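Local coordinates for protein iron aquisition yersiniabactin synthesis enzyme, YbtT (Escherichia coli, PDB 6BA9) that acts as a low-specificity type II thioesterase that maintains production of the metallophore yersiniabactin, probably by hydrolysing thioesters in its biosynthetic pathway, at residues Ile4-Ala9 with Cys41-Val46; Gly12-Leu17 with Asp81-Leu86; Gln34-Ala39 with Gln232-Phe237; Ala109-Ile114 with Phe244-Ser249. The protein carries 1 engineered substitution. All blocks are in the same frame, centred on the assembly; numbering follows the deposited sequence.

Interaction 1 (Ile4-Ala9 with Cys41-Val46)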
loop_
_atom_site.group_PDB
_atom_site.type_symbol
_atom_site.label_atom_id
_atom_site.label_comp_id
_atom_site.label_asym_id
_atom_site.label_seq_id
_atom_site.Cartn_x
_atom_site.Cartn_y
_atom_site.Cartn_z
ATOM N N ILE A 4 -5.923 -11.787 2.426
ATOM C CA ILE A 4 -5.531 -13.177 2.169
ATOM C C ILE A 4 -4.195 -13.438 2.864
ATOM O O ILE A 4 -3.283 -12.602 2.801
ATOM C CB ILE A 4 -5.483 -13.498 0.666
ATOM C CG1 ILE A 4 -4.457 -12.643 -0.058
ATOM C CG2 ILE A 4 -6.845 -13.294 0.031
ATOM C CD1 ILE A 4 -4.252 -13.010 -1.547
ATOM N N PRO A 5 -4.023 -14.591 3.502
ATOM C CA PRO A 5 -2.764 -14.879 4.196
ATOM C C PRO A 5 -1.660 -15.255 3.219
ATOM O O PRO A 5 -1.877 -16.030 2.283
ATOM C CB PRO A 5 -3.131 -16.073 5.089
ATOM C CG PRO A 5 -4.222 -16.753 4.351
ATOM C CD PRO A 5 -5.020 -15.660 3.693
ATOM N N LEU A 6 -0.468 -14.689 3.428
ATOM C CA LEU A 6 0.724 -15.062 2.667
ATOM C C LEU A 6 1.718 -15.845 3.507
ATOM O O LEU A 6 2.265 -16.854 3.038
ATOM C CB LEU A 6 1.428 -13.830 2.082
ATOM C CG LEU A 6 0.656 -12.940 1.098
ATOM C CD1 LEU A 6 1.539 -11.853 0.526
ATOM C CD2 LEU A 6 0.043 -13.758 -0.029
ATOM N N TRP A 7 1.985 -15.399 4.730
ATOM C CA TRP A 7 2.829 -16.130 5.673
ATOM C C TRP A 7 2.066 -16.377 6.962
ATOM O O TRP A 7 1.397 -15.472 7.473
ATOM C CB TRP A 7 4.097 -15.365 6.102
ATOM C CG TRP A 7 5.010 -14.879 5.054
ATOM C CD1 TRP A 7 5.154 -15.347 3.778
ATOM C CD2 TRP A 7 5.921 -13.793 5.186
ATOM N NE1 TRP A 7 6.098 -14.612 3.118
ATOM C CE2 TRP A 7 6.584 -13.648 3.960
ATOM C CE3 TRP A 7 6.241 -12.927 6.233
ATOM C CZ2 TRP A 7 7.547 -12.671 3.745
ATOM C CZ3 TRP A 7 7.184 -11.951 6.017
ATOM C CH2 TRP A 7 7.836 -11.835 4.781
ATOM N N PRO A 8 2.211 -17.551 7.562
ATOM C CA PRO A 8 1.774 -17.725 8.939
ATOM C C PRO A 8 2.853 -17.208 9.874
ATOM O O PRO A 8 4.029 -17.104 9.512
ATOM C CB PRO A 8 1.658 -19.247 9.046
ATOM C CG PRO A 8 2.792 -19.716 8.209
ATOM C CD PRO A 8 2.896 -18.755 7.054
ATOM N N ALA A 9 2.445 -16.858 11.088
ATOM C CA ALA A 9 3.431 -16.509 12.090
ATOM C C ALA A 9 4.307 -17.724 12.372
ATOM O O ALA A 9 3.860 -18.872 12.278
ATOM C CB ALA A 9 2.743 -16.067 13.380
ATOM N N CYS A 41 6.660 -12.589 11.575
ATOM C CA CYS A 41 5.272 -12.193 11.730
ATOM C C CYS A 41 4.404 -12.929 10.722
ATOM O O CYS A 41 4.870 -13.339 9.659
ATOM C CB CYS A 41 5.140 -10.688 11.462
ATOM S SG CYS A 41 5.827 -10.120 9.881
ATOM N N ALA A 42 3.123 -13.073 11.056
ATOM C CA ALA A 42 2.126 -13.363 10.042
ATOM C C ALA A 42 2.101 -12.206 9.056
ATOM O O ALA A 42 2.388 -11.060 9.413
ATOM C CB ALA A 42 0.749 -13.546 10.678
ATOM N N LEU A 43 1.822 -12.527 7.795
ATOM C CA LEU A 43 1.754 -11.552 6.716
ATOM C C LEU A 43 0.507 -11.819 5.891
ATOM O O LEU A 43 0.295 -12.943 5.419
ATOM C CB LEU A 43 2.959 -11.650 5.791
ATOM C CG LEU A 43 2.953 -10.775 4.533
ATOM C CD1 LEU A 43 2.951 -9.278 4.861
ATOM C CD2 LEU A 43 4.166 -11.089 3.663
ATOM N N SER A 44 -0.311 -10.787 5.717
ATOM C CA SER A 44 -1.483 -10.866 4.859
ATOM C C SER A 44 -1.439 -9.749 3.834
ATOM O O SER A 44 -0.868 -8.681 4.083
ATOM C CB SER A 44 -2.760 -10.778 5.667
ATOM O OG SER A 44 -2.849 -11.832 6.631
ATOM N N LEU A 45 -2.058 -10.009 2.680
ATOM C CA LEU A 45 -2.159 -9.064 1.579
ATOM C C LEU A 45 -3.621 -8.664 1.412
ATOM O O LEU A 45 -4.520 -9.520 1.439
ATOM C CB LEU A 45 -1.662 -9.711 0.273
ATOM C CG LEU A 45 -1.670 -8.826 -0.972
ATOM C CD1 LEU A 45 -0.639 -7.723 -0.888
ATOM C CD2 LEU A 45 -1.440 -9.695 -2.220
ATOM N N VAL A 46 -3.853 -7.374 1.230
ATOM C CA VAL A 46 -5.196 -6.833 1.020
ATOM C C VAL A 46 -5.531 -6.907 -0.469
ATOM O O VAL A 46 -4.726 -6.501 -1.313
ATOM C CB VAL A 46 -5.278 -5.384 1.523
ATOM C CG1 VAL A 46 -6.682 -4.828 1.337
ATOM C CG2 VAL A 46 -4.884 -5.300 2.983
HETATM O O HOH W 1 -1.309 -14.452 7.480
#

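Interaction 2 (Gly12-Leu17 with Asp81-Leu86)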
loop_
_atom_site.group_PDB
_atom_site.type_symbol
_atom_site.label_atom_id
_atom_site.label_comp_id
_atom_site.label_asym_id
_atom_site.label_seq_id
_atom_site.Cartn_x
_atom_site.Cartn_y
_atom_site.Cartn_z
ATOM N N GLY A 12 7.015 -18.536 17.383
ATOM C CA GLY A 12 6.300 -17.949 18.500
ATOM C C GLY A 12 5.941 -16.481 18.345
ATOM O O GLY A 12 5.370 -15.903 19.278
ATOM N N ASN A 13 6.247 -15.864 17.207
ATOM C CA ASN A 13 5.949 -14.453 17.016
ATOM C C ASN A 13 4.443 -14.251 16.980
ATOM O O ASN A 13 3.698 -15.102 16.491
ATOM C CB ASN A 13 6.565 -13.970 15.706
ATOM C CG ASN A 13 6.676 -12.488 15.646
ATOM O OD1 ASN A 13 5.732 -11.802 15.256
ATOM N ND2 ASN A 13 7.846 -11.971 16.014
ATOM N N THR A 14 3.996 -13.095 17.482
ATOM C CA THR A 14 2.569 -12.795 17.562
ATOM C C THR A 14 2.147 -11.634 16.669
ATOM O O THR A 14 0.946 -11.359 16.566
ATOM C CB THR A 14 2.152 -12.511 19.015
ATOM O OG1 THR A 14 2.812 -11.336 19.499
ATOM C CG2 THR A 14 2.511 -13.694 19.904
ATOM N N ALA A 15 3.088 -10.977 16.001
ATOM C CA ALA A 15 2.750 -9.819 15.193
ATOM C C ALA A 15 2.075 -10.241 13.891
ATOM O O ALA A 15 2.236 -11.358 13.404
ATOM C CB ALA A 15 4.001 -9.012 14.876
ATOM N N HIS A 16 1.284 -9.317 13.340
ATOM C CA HIS A 16 0.582 -9.520 12.077
ATOM C C HIS A 16 0.778 -8.274 11.230
ATOM O O HIS A 16 0.375 -7.176 11.628
ATOM C CB HIS A 16 -0.903 -9.787 12.311
ATOM C CG HIS A 16 -1.651 -10.223 11.092
ATOM N ND1 HIS A 16 -2.992 -10.542 11.137
ATOM C CD2 HIS A 16 -1.276 -10.368 9.796
ATOM C CE1 HIS A 16 -3.403 -10.890 9.929
ATOM N NE2 HIS A 16 -2.372 -10.823 9.103
ATOM N N LEU A 17 1.460 -8.438 10.101
ATOM C CA LEU A 17 1.712 -7.369 9.138
ATOM C C LEU A 17 0.714 -7.506 7.990
ATOM O O LEU A 17 0.590 -8.578 7.391
ATOM C CB LEU A 17 3.155 -7.466 8.630
ATOM C CG LEU A 17 3.620 -6.544 7.514
ATOM C CD1 LEU A 17 3.560 -5.095 7.915
ATOM C CD2 LEU A 17 5.045 -6.913 7.110
ATOM N N ASP A 81 -4.958 -8.143 21.386
ATOM C CA ASP A 81 -3.660 -8.549 21.908
ATOM C C ASP A 81 -2.637 -8.835 20.815
ATOM O O ASP A 81 -1.476 -9.111 21.133
ATOM C CB ASP A 81 -3.811 -9.810 22.761
ATOM C CG ASP A 81 -4.600 -9.563 24.026
ATOM O OD1 ASP A 81 -4.532 -8.433 24.553
ATOM O OD2 ASP A 81 -5.292 -10.497 24.482
ATOM N N THR A 82 -3.040 -8.810 19.546
ATOM C CA THR A 82 -2.117 -9.039 18.438
ATOM C C THR A 82 -1.459 -7.720 18.048
ATOM O O THR A 82 -2.175 -6.763 17.732
ATOM C CB THR A 82 -2.887 -9.591 17.252
ATOM O OG1 THR A 82 -3.333 -10.918 17.556
ATOM C CG2 THR A 82 -2.022 -9.612 15.966
ATOM N N PRO A 83 -0.128 -7.609 18.050
ATOM C CA PRO A 83 0.510 -6.398 17.507
ATOM C C PRO A 83 0.275 -6.302 16.007
ATOM O O PRO A 83 0.750 -7.146 15.251
ATOM C CB PRO A 83 2.000 -6.604 17.811
ATOM C CG PRO A 83 2.072 -7.670 18.822
ATOM C CD PRO A 83 0.860 -8.526 18.657
ATOM N N LEU A 84 -0.442 -5.268 15.581
ATOM C CA LEU A 84 -0.819 -5.080 14.185
ATOM C C LEU A 84 0.087 -4.035 13.556
ATOM O O LEU A 84 0.243 -2.924 14.085
ATOM C CB LEU A 84 -2.274 -4.626 14.081
ATOM C CG LEU A 84 -2.750 -4.284 12.663
ATOM C CD1 LEU A 84 -2.825 -5.522 11.774
ATOM C CD2 LEU A 84 -4.099 -3.607 12.715
ATOM N N LEU A 85 0.681 -4.394 12.425
ATOM C CA LEU A 85 1.444 -3.472 11.592
ATOM C C LEU A 85 0.731 -3.297 10.258
ATOM O O LEU A 85 0.397 -4.286 9.598
ATOM C CB LEU A 85 2.856 -4.019 11.353
ATOM C CG LEU A 85 3.698 -4.285 12.612
ATOM C CD1 LEU A 85 4.984 -5.010 12.236
ATOM C CD2 LEU A 85 4.023 -2.986 13.301
ATOM N N LEU A 86 0.468 -2.055 9.874
ATOM C CA LEU A 86 -0.156 -1.750 8.590
ATOM C C LEU A 86 0.890 -1.176 7.659
ATOM O O LEU A 86 1.619 -0.266 8.051
ATOM C CB LEU A 86 -1.255 -0.706 8.751
ATOM C CG LEU A 86 -2.557 -1.202 9.336
ATOM C CD1 LEU A 86 -3.421 -0.002 9.758
ATOM C CD2 LEU A 86 -3.285 -2.037 8.307
HETATM O O HOH W 2 -1.189 -12.632 17.691
#

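Interaction 3 (Gln34-Ala39 with Gln232-Phe237)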
loop_
_atom_site.group_PDB
_atom_site.type_symbol
_atom_site.label_atom_id
_atom_site.label_comp_id
_atom_site.label_asym_id
_atom_site.label_seq_id
_atom_site.Cartn_x
_atom_site.Cartn_y
_atom_site.Cartn_z
ATOM N N GLN A 34 5.706 -15.079 -1.356
ATOM C CA GLN A 34 5.340 -16.421 -0.918
ATOM C C GLN A 34 6.453 -17.434 -1.125
ATOM O O GLN A 34 6.421 -18.505 -0.506
ATOM C CB GLN A 34 4.089 -16.887 -1.657
ATOM C CG GLN A 34 2.883 -16.053 -1.341
ATOM C CD GLN A 34 1.656 -16.499 -2.104
ATOM O OE1 GLN A 34 1.421 -16.066 -3.235
ATOM N NE2 GLN A 34 0.869 -17.376 -1.490
ATOM N N ALA A 35 7.436 -17.136 -1.973
ATOM C CA ALA A 35 8.525 -18.077 -2.184
ATOM C C ALA A 35 9.337 -18.286 -0.917
ATOM O O ALA A 35 10.012 -19.312 -0.786
ATOM C CB ALA A 35 9.452 -17.579 -3.293
ATOM N N GLU A 36 9.293 -17.338 0.020
ATOM C CA GLU A 36 10.183 -17.411 1.168
ATOM C C GLU A 36 9.761 -16.434 2.261
ATOM O O GLU A 36 9.617 -15.241 2.001
ATOM C CB GLU A 36 11.603 -17.089 0.708
ATOM C CG GLU A 36 12.639 -17.142 1.810
ATOM C CD GLU A 36 14.045 -16.819 1.325
ATOM O OE1 GLU A 36 15.000 -17.076 2.087
ATOM O OE2 GLU A 36 14.200 -16.298 0.191
ATOM N N GLN A 37 9.592 -16.930 3.482
ATOM C CA GLN A 37 9.228 -16.088 4.614
ATOM C C GLN A 37 10.453 -15.325 5.110
ATOM O O GLN A 37 11.461 -15.931 5.499
ATOM C CB GLN A 37 8.615 -16.942 5.717
ATOM C CG GLN A 37 8.208 -16.164 6.941
ATOM C CD GLN A 37 7.106 -16.840 7.731
ATOM O OE1 GLN A 37 6.686 -17.957 7.416
ATOM N NE2 GLN A 37 6.621 -16.162 8.751
ATOM N N LEU A 38 10.374 -13.994 5.102
ATOM C CA LEU A 38 11.519 -13.147 5.400
ATOM C C LEU A 38 11.477 -12.506 6.785
ATOM O O LEU A 38 12.419 -11.790 7.159
ATOM C CB LEU A 38 11.660 -12.067 4.331
ATOM C CG LEU A 38 11.892 -12.635 2.932
ATOM C CD1 LEU A 38 11.857 -11.571 1.852
ATOM C CD2 LEU A 38 13.244 -13.349 2.874
ATOM N N ALA A 39 10.422 -12.746 7.551
ATOM C CA ALA A 39 10.313 -12.282 8.927
ATOM C C ALA A 39 9.303 -13.187 9.603
ATOM O O ALA A 39 8.526 -13.869 8.935
ATOM C CB ALA A 39 9.861 -10.819 9.021
ATOM N N GLN A 232 13.297 -6.086 -4.122
ATOM C CA GLN A 232 14.255 -5.984 -3.031
ATOM C C GLN A 232 13.546 -6.315 -1.718
ATOM O O GLN A 232 13.694 -5.617 -0.712
ATOM C CB GLN A 232 14.865 -4.582 -3.003
ATOM C CG GLN A 232 15.631 -4.196 -4.273
ATOM C CD GLN A 232 16.783 -5.108 -4.565
ATOM O OE1 GLN A 232 17.430 -5.632 -3.657
ATOM N NE2 GLN A 232 17.055 -5.309 -5.850
ATOM N N ALA A 233 12.796 -7.416 -1.734
ATOM C CA ALA A 233 12.013 -7.837 -0.573
ATOM C C ALA A 233 12.866 -7.959 0.686
ATOM O O ALA A 233 12.421 -7.610 1.780
ATOM C CB ALA A 233 11.329 -9.162 -0.873
ATOM N N ARG A 234 14.088 -8.489 0.561
ATOM C CA ARG A 234 14.922 -8.656 1.746
ATOM C C ARG A 234 15.197 -7.315 2.419
ATOM O O ARG A 234 15.082 -7.192 3.641
ATOM C CB ARG A 234 16.217 -9.390 1.388
ATOM C CG ARG A 234 15.966 -10.836 0.997
ATOM C CD ARG A 234 17.238 -11.655 0.837
ATOM N NE ARG A 234 16.970 -12.846 0.035
ATOM C CZ ARG A 234 16.617 -14.035 0.519
ATOM N NH1 ARG A 234 16.502 -14.243 1.828
ATOM N NH2 ARG A 234 16.386 -15.034 -0.326
ATOM N N SER A 235 15.531 -6.285 1.632
ATOM C CA SER A 235 15.755 -4.955 2.192
ATOM C C SER A 235 14.469 -4.372 2.780
ATOM O O SER A 235 14.486 -3.754 3.857
ATOM C CB SER A 235 16.313 -4.032 1.109
ATOM O OG SER A 235 17.552 -4.515 0.615
ATOM N N PHE A 236 13.347 -4.545 2.072
ATOM C CA PHE A 236 12.060 -4.015 2.526
ATOM C C PHE A 236 11.689 -4.582 3.892
ATOM O O PHE A 236 11.412 -3.837 4.838
ATOM C CB PHE A 236 11.021 -4.363 1.450
ATOM C CG PHE A 236 9.621 -3.830 1.696
ATOM C CD1 PHE A 236 9.298 -2.511 1.423
ATOM C CD2 PHE A 236 8.607 -4.687 2.124
ATOM C CE1 PHE A 236 8.008 -2.052 1.611
ATOM C CE2 PHE A 236 7.318 -4.224 2.318
ATOM C CZ PHE A 236 7.024 -2.909 2.064
ATOM N N PHE A 237 11.699 -5.905 4.028
ATOM C CA PHE A 237 11.345 -6.499 5.314
ATOM C C PHE A 237 12.376 -6.217 6.392
ATOM O O PHE A 237 11.997 -6.034 7.550
ATOM C CB PHE A 237 11.024 -7.988 5.176
ATOM C CG PHE A 237 9.725 -8.227 4.453
ATOM C CD1 PHE A 237 8.515 -7.970 5.085
ATOM C CD2 PHE A 237 9.708 -8.655 3.146
ATOM C CE1 PHE A 237 7.316 -8.163 4.423
ATOM C CE2 PHE A 237 8.527 -8.850 2.485
ATOM C CZ PHE A 237 7.322 -8.599 3.126
#

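Interaction 4 (Ala109-Ile114 with Phe244-Ser249)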
loop_
_atom_site.group_PDB
_atom_site.type_symbol
_atom_site.label_atom_id
_atom_site.label_comp_id
_atom_site.label_asym_id
_atom_site.label_seq_id
_atom_site.Cartn_x
_atom_site.Cartn_y
_atom_site.Cartn_z
ATOM N N ALA A 109 -5.234 1.077 18.547
ATOM C CA ALA A 109 -3.805 1.132 18.821
ATOM C C ALA A 109 -3.026 0.201 17.901
ATOM O O ALA A 109 -2.384 -0.741 18.384
ATOM C CB ALA A 109 -3.545 0.750 20.284
ATOM N N PRO A 110 -3.050 0.413 16.592
ATOM C CA PRO A 110 -2.074 -0.288 15.734
ATOM C C PRO A 110 -0.660 -0.020 16.241
ATOM O O PRO A 110 -0.371 1.052 16.765
ATOM C CB PRO A 110 -2.292 0.330 14.347
ATOM C CG PRO A 110 -3.563 1.104 14.434
ATOM C CD PRO A 110 -3.789 1.461 15.875
ATOM N N GLN A 111 0.224 -1.002 16.106
ATOM C CA GLN A 111 1.580 -0.857 16.623
ATOM C C GLN A 111 2.533 -0.179 15.654
ATOM O O GLN A 111 3.592 0.304 16.075
ATOM C CB GLN A 111 2.132 -2.220 17.044
ATOM C CG GLN A 111 1.274 -2.858 18.130
ATOM C CD GLN A 111 1.168 -1.995 19.360
ATOM O OE1 GLN A 111 2.158 -1.751 20.044
ATOM N NE2 GLN A 111 -0.046 -1.506 19.647
ATOM N N GLY A 112 2.193 -0.090 14.382
ATOM C CA GLY A 112 3.091 0.534 13.446
ATOM C C GLY A 112 2.413 0.751 12.115
ATOM O O GLY A 112 1.501 -0.012 11.757
ATOM N N LEU A 113 2.862 1.779 11.400
ATOM C CA LEU A 113 2.409 2.149 10.063
ATOM C C LEU A 113 3.638 2.326 9.179
ATOM O O LEU A 113 4.556 3.082 9.534
ATOM C CB LEU A 113 1.624 3.456 10.098
ATOM C CG LEU A 113 1.201 4.011 8.742
ATOM C CD1 LEU A 113 0.267 3.034 7.981
ATOM C CD2 LEU A 113 0.580 5.394 8.934
ATOM N N ILE A 114 3.658 1.638 8.036
ATOM C CA ILE A 114 4.753 1.705 7.071
ATOM C C ILE A 114 4.209 2.308 5.773
ATOM O O ILE A 114 3.356 1.694 5.098
ATOM C CB ILE A 114 5.436 0.343 6.844
ATOM C CG1 ILE A 114 5.974 -0.237 8.169
ATOM C CG2 ILE A 114 6.568 0.483 5.828
ATOM C CD1 ILE A 114 5.089 -1.279 8.789
ATOM N N PHE A 244 10.434 -1.654 14.218
ATOM C CA PHE A 244 9.318 -1.949 15.120
ATOM C C PHE A 244 9.698 -3.096 16.048
ATOM O O PHE A 244 9.006 -4.113 16.130
ATOM C CB PHE A 244 8.044 -2.235 14.320
ATOM C CG PHE A 244 7.600 -1.059 13.504
ATOM C CD1 PHE A 244 6.871 -0.028 14.079
ATOM C CD2 PHE A 244 7.966 -0.948 12.178
ATOM C CE1 PHE A 244 6.490 1.077 13.334
ATOM C CE2 PHE A 244 7.587 0.161 11.431
ATOM C CZ PHE A 244 6.858 1.173 12.006
ATOM N N PRO A 245 10.799 -2.947 16.793
ATOM C CA PRO A 245 11.242 -4.057 17.652
ATOM C C PRO A 245 10.239 -4.425 18.722
ATOM O O PRO A 245 10.185 -5.592 19.126
ATOM C CB PRO A 245 12.552 -3.532 18.256
ATOM C CG PRO A 245 12.440 -2.042 18.170
ATOM C CD PRO A 245 11.707 -1.789 16.892
ATOM N N HIS A 246 9.459 -3.462 19.212
ATOM C CA HIS A 246 8.405 -3.777 20.171
ATOM C C HIS A 246 7.429 -4.789 19.591
ATOM O O HIS A 246 7.100 -5.798 20.227
ATOM C CB HIS A 246 7.681 -2.489 20.602
ATOM C CG HIS A 246 7.059 -1.702 19.473
ATOM N ND1 HIS A 246 7.789 -1.182 18.421
ATOM C CD2 HIS A 246 5.775 -1.317 19.261
ATOM C CE1 HIS A 246 6.981 -0.524 17.607
ATOM N NE2 HIS A 246 5.752 -0.590 18.092
ATOM N N ALA A 247 6.986 -4.555 18.362
ATOM C CA ALA A 247 5.952 -5.393 17.767
ATOM C C ALA A 247 6.444 -6.812 17.551
ATOM O O ALA A 247 5.679 -7.771 17.712
ATOM C CB ALA A 247 5.526 -4.790 16.430
ATOM N N PHE A 248 7.712 -6.964 17.178
ATOM C CA PHE A 248 8.290 -8.253 16.841
ATOM C C PHE A 248 8.801 -9.023 18.052
ATOM O O PHE A 248 9.188 -10.186 17.904
ATOM C CB PHE A 248 9.402 -8.060 15.799
ATOM C CG PHE A 248 8.881 -7.843 14.411
ATOM C CD1 PHE A 248 8.579 -6.574 13.949
ATOM C CD2 PHE A 248 8.661 -8.925 13.570
ATOM C CE1 PHE A 248 8.086 -6.385 12.666
ATOM C CE2 PHE A 248 8.164 -8.742 12.294
ATOM C CZ PHE A 248 7.868 -7.484 11.842
ATOM N N SER A 249 8.782 -8.424 19.240
ATOM C CA SER A 249 9.161 -9.138 20.457
ATOM C C SER A 249 7.946 -9.798 21.102
ATOM O O SER A 249 7.653 -9.568 22.275
ATOM C CB SER A 249 9.824 -8.186 21.445
ATOM O OG SER A 249 11.047 -7.701 20.920
#

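Interaction 1 (Ile4-Ala9 with Cys41-Val46)
Ile4-Ala9 runs antiparallel to Cys41-Val46, and a classic beta bulge interrupts the pairing: Leu6 and Trp7 both face Leu43. Ile4 and Leu45 form a hydrogen-bonded pair, with Ile4 N to Leu45 O at 2.8 Å and Leu45 N returning the bond to Ile4 O. At the bulge Leu43 O is gripped twice, by Leu6 N at 2.8 Å and by Trp7 N at 3.1 Å; the second donor sits in the carbonyl plane, on a lone pair. Leu43 N closes the pair on Trp7 O.

Trp7 and Leu43 make the main side-chain contact. Trp7 CG stands beside its own backbone N (chi1 -55°). Leu43 CD2 lies over the six-membered ring of the indole, 3.5 Å from its centroid, a CH-pi contact 10° off the normal. Leu43 CB adds to this at Trp7 CE3, while Cys41 O meets the ring edge in plane. Leu6 reaches the Leu45 side with CD1, 3.9 Å from Leu45 CB. One water donates to Trp7 O and also bonds Ser44 OG, which has His16 as its other partner.

Strand 3-7 is the outermost strand at one end of the mixed sheet, the antiparallel one in this alpha/beta-hydrolase fold. Strand 16-20 flanks 42-46 on its other side, with backbone bonds from Leu17 to Ala42 and Ser44; Trp33 of helix 31-34 packs on Leu6 and Leu43 and takes the indole N-H at its carbonyl.

Interaction 2 (Gly12-Leu17 with Asp81-Leu86)
His16 and Leu17 pair in parallel with Leu84 and Leu85, joining two neighbouring strands in the central sheet of the alpha/beta-hydrolase fold. The close-packed part lies at this strand end. His16 N donates to Pro83 O at 2.9 Å, and His16 O accepts from Leu85 N at the same length. His16 is thus held through both its backbone N and O, between residues on either side of Leu84. CA-H...O contacts accompany these bonds: Ala15 CA stands 3.3 Å from Pro83 O, and Leu17 CA is close to Leu85 O.

On the face shared by Leu17 and Leu85, Leu17 CD1 comes against Leu85 CB at 3.7 Å, the two side chains crossing at a slant. Ala247 and Phe248 of helix 245-248 pack on Leu85 there. Leu84, on the other face, brings CD1 to 3.6 Å from His16 O and rests on Leu103 of helix 91-105. The His16 imidazole leads away from this neighbour, its NE2 bonding Ser44 OG in strand 42-46.

Towards Gly12 and Asp81 the chains are loops and the contact is looser and more exposed. An Asx turn shapes the first of them, Asn13 OD1 accepting from Ala15 N. Thr14 places OG1 between its backbone N and carbonyl carbon (chi1 64°), 3.5 Å from Pro83 CD. Next to it one water bridges the gap, donating to Thr14 O at 2.7 Å and bonding Thr82 OG1 at the same distance.

Interaction 3 (Gln34-Ala39 with Gln232-Phe237)
Glu36 and Arg234 meet in a salt bridge between the loop after helix 31-34 and the first turn of helix 233-243. The nearer pair is Glu36 OE2 with Arg234 NH2 at 2.6 Å, but the N-H points poorly, 117° at the hydrogen, which makes it a weak hydrogen bond. The other pair is longer and better directed: Arg234 NH1 donates to Glu36 OE1 at 3.2 Å. OE1 lies in the guanidinium plane, yet the donor comes from above the carboxylate plane, because the two flat groups are turned 73° from each other. This is therefore not the flat, side-on pairing of a coplanar carboxylate and guanidinium. Glu36, with CG anti to its backbone N (chi1 -179°), is extended, and Arg234 is extended as far as NE; the two side chains cross at about a right angle.

Helix 233-243 is the last long helix of this alpha/beta-hydrolase chain, and Gln232 stands at its N-cap position. Its opening turn is already regular, Phe236 N bonding Gln232 O and Phe237 N bonding Ala233 O.

Apolar packing centres on Leu38, whose two methyl groups meet different parts of the helix. CD1 touches Ala233 CB at 3.7 Å and Phe237 CD2 at 3.8 Å, residues one turn apart. CD2 comes to 3.5 Å from Arg234 NH1, so the leucine also lies beside the arginine that carries the bridge. The buried Phe237 ring also meets the Trp7 indole at about 45° and Trp33 edge to face.

Within the loop, Gln37 NE2 bonds Ala39 O at 3.0 Å and also Pro8 O of the chain that follows strand 3-7.

Interaction 4 (Ala109-Ile114 with Phe244-Ser249)
The Phe244 ring packs on Gly112 and Ile114, and the side chain can be followed outward from CB. CB leads to CG, set beside the backbone N and anti to the carbonyl carbon (chi1 -62°). Beyond CG the ring atoms meet the strand one by one. On one branch CD1 is 3.9 Å from Gln111 O, and the next atom, CE1, lies 3.4 Å from Gly112 CA. Gly112 has no side chain, and the ring packs directly on its CA. CZ, at the tip, reaches Leu113 O at 3.9 Å. Back along the other branch, CE2 meets Ile114 CG1 at 3.7 Å and Ile114 CD1 slightly farther off, the two side chains sliding past each other in opposite directions.

The ring thus seats the end of the modelled chain on strand 112-116, a central parallel strand of the alpha/beta-hydrolase sheet whose backbone is bonded to strand 84-89. Phe244 directly follows helix 233-243 and leads into the short, weakly bonded helix of about 245-248.

His246 makes the polar link: NE2 donates to Gln111 O at 3.1 Å, the oxygen lying in the ring plane at its edge. The Gln111 side chain bends at chi2 and turns back to its own loop, NE2 bonding Ala109 O at 2.8 Å, while OE1 stays 3.7 Å from His246 CD2. Phe248 of the same short helix packs on Cys41 and Val241.

Interactions 1, 2 and 4 all reach the same mixed sheet, where strands 3-7, 42-46, 16-20, 84-89 and 112-116 lie in that order. Interactions 1 and 2, centres about 10 Å apart, touch through neighbouring strands 42-46 and 16-20; the centres of 2 and 4 are closer, about 7 Å, through strands 84-89 and 112-116. The centre of interaction 3 is about 12 Å from that of interaction 1 and about 17 Å from those of 2 and 4. Along the chain, interaction 3 crosses all the others, 1 crosses 2, and 4 opens after 1 and 2 have closed. Helix 233-243 thus meets the loop before strand 42-46, and helix 245-248 lies against strands 84-89 and 112-116.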